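Local coordinates for protein putative esterase MT1895 (Mycobacterium tuberculosis, PDB 3S4K) that probably acts as a hotdog-fold thioesterase of the PaaI family, hydrolysing acyl-CoA thioesters such as 1,4-dihydroxy-2-naphthoyl-CoA, at residues V19-D22 with S23-G26. Residues are numbered along the deposited sequence; the frame is centred on the assembly and turned at random.
Sequences VPFD and SELG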
loop_
_atom_site.group_PDB
_atom_site.type_symbol
_atom_site.label_atom_id
_atom_site.label_comp_id
_atom_site.label_asym_id
_atom_site.label_seq_id
_atom_site.Cartn_x
_atom_site.Cartn_y
_atom_site.Cartn_z
ATOM N N VAL A 19 5.174 7.744 14.045
ATOM C CA VAL A 19 3.989 7.675 13.132
ATOM C C VAL A 19 3.202 6.432 13.543
ATOM O O VAL A 19 3.743 5.334 13.518
ATOM C CB VAL A 19 4.417 7.588 11.637
ATOM C CG1 VAL A 19 3.215 7.320 10.718
ATOM C CG2 VAL A 19 5.116 8.869 11.184
ATOM N N PRO A 20 1.923 6.595 13.942
ATOM C CA PRO A 20 1.241 5.446 14.537
ATOM C C PRO A 20 1.248 4.175 13.706
ATOM O O PRO A 20 1.575 3.128 14.238
ATOM C CB PRO A 20 -0.188 5.948 14.759
ATOM C CG PRO A 20 -0.020 7.417 14.955
ATOM C CD PRO A 20 1.116 7.824 14.041
ATOM N N PHE A 21 0.881 4.239 12.428
ATOM C CA PHE A 21 0.848 3.013 11.627
ATOM C C PHE A 21 2.239 2.423 11.434
ATOM O O PHE A 21 2.376 1.203 11.329
ATOM C CB PHE A 21 0.148 3.239 10.283
ATOM C CG PHE A 21 -0.164 1.968 9.532
ATOM C CD1 PHE A 21 -0.899 0.947 10.120
ATOM C CD2 PHE A 21 0.225 1.823 8.210
ATOM C CE1 PHE A 21 -1.180 -0.219 9.417
ATOM C CE2 PHE A 21 -0.074 0.686 7.510
ATOM C CZ PHE A 21 -0.760 -0.341 8.110
ATOM N N ASP A 22 3.282 3.258 11.418
ATOM C CA ASP A 22 4.638 2.723 11.307
ATOM C C ASP A 22 4.956 1.851 12.522
ATOM O O ASP A 22 5.666 0.850 12.402
ATOM C CB ASP A 22 5.697 3.834 11.165
ATOM C CG ASP A 22 5.694 4.498 9.793
ATOM O OD1 ASP A 22 4.998 4.024 8.864
ATOM O OD2 ASP A 22 6.413 5.522 9.630
ATOM N N SER A 23 4.457 2.223 13.694
ATOM C CA SER A 23 4.672 1.372 14.874
ATOM C C SER A 23 4.043 -0.011 14.696
ATOM O O SER A 23 4.615 -1.021 15.137
ATOM C CB SER A 23 4.135 2.040 16.135
ATOM O OG SER A 23 4.404 1.244 17.286
ATOM N N GLU A 24 2.870 -0.070 14.066
ATOM C CA GLU A 24 2.229 -1.352 13.785
ATOM C C GLU A 24 3.034 -2.211 12.820
ATOM O O GLU A 24 3.057 -3.430 12.948
ATOM C CB GLU A 24 0.813 -1.154 13.235
ATOM C CG GLU A 24 -0.168 -0.550 14.243
ATOM C CD GLU A 24 -0.244 -1.331 15.553
ATOM O OE1 GLU A 24 -0.735 -2.470 15.548
ATOM O OE2 GLU A 24 0.199 -0.807 16.592
ATOM N N LEU A 25 3.667 -1.564 11.845
ATOM C CA LEU A 25 4.505 -2.240 10.880
ATOM C C LEU A 25 5.829 -2.696 11.473
ATOM O O LEU A 25 6.440 -3.597 10.931
ATOM C CB LEU A 25 4.814 -1.335 9.683
ATOM C CG LEU A 25 3.641 -0.872 8.819
ATOM C CD1 LEU A 25 4.091 0.145 7.751
ATOM C CD2 LEU A 25 2.965 -2.059 8.159
ATOM N N GLY A 26 6.282 -2.045 12.540
ATOM C CA GLY A 26 7.641 -2.251 13.060
ATOM C C GLY A 26 8.698 -1.483 12.271
ATOM O O GLY A 26 9.879 -1.845 12.284
#
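Leu25, one helical turn after Phe21, sets its CG over one face of the Phe21 ring. That CG sits 4.2 Å above the plane of the Phe21 ring, displaced toward the rim, and Leu25 CD2 reaches Phe21 CZ at 4.1 Å. The ring leans this way because Phe21 CG stands anti to its own backbone N (chi1 -168°). Glu24 runs across Phe21 at about a right angle, its CB approaching the ring obliquely, 4.1 Å from Phe21 CD1. The second methyl of Leu25, CD1, comes within 4.1 Å of Asp22 OD1. In the backbone, Leu25 N donates to Phe21 O at 3.1 Å, and Ser23 N to Val19 O at 3.2 Å. Gly26, with positive phi, is the C-prime residue of a Schellman motif: Leu27 N pairs with Asp22 O, and Gly26 N makes a weak bond to Ser23 O. The short helix lies between the long hotdog helix 56-75 and the second subunit, whose His55 meets the Phe21 ring. Phe21 and Leu25 pack on Ala61 by dispersion, while buried Asp22 has OD1 satisfied by Ser65 OG, so an apolar contact and a polar tie together hold the turn to helix 56-75.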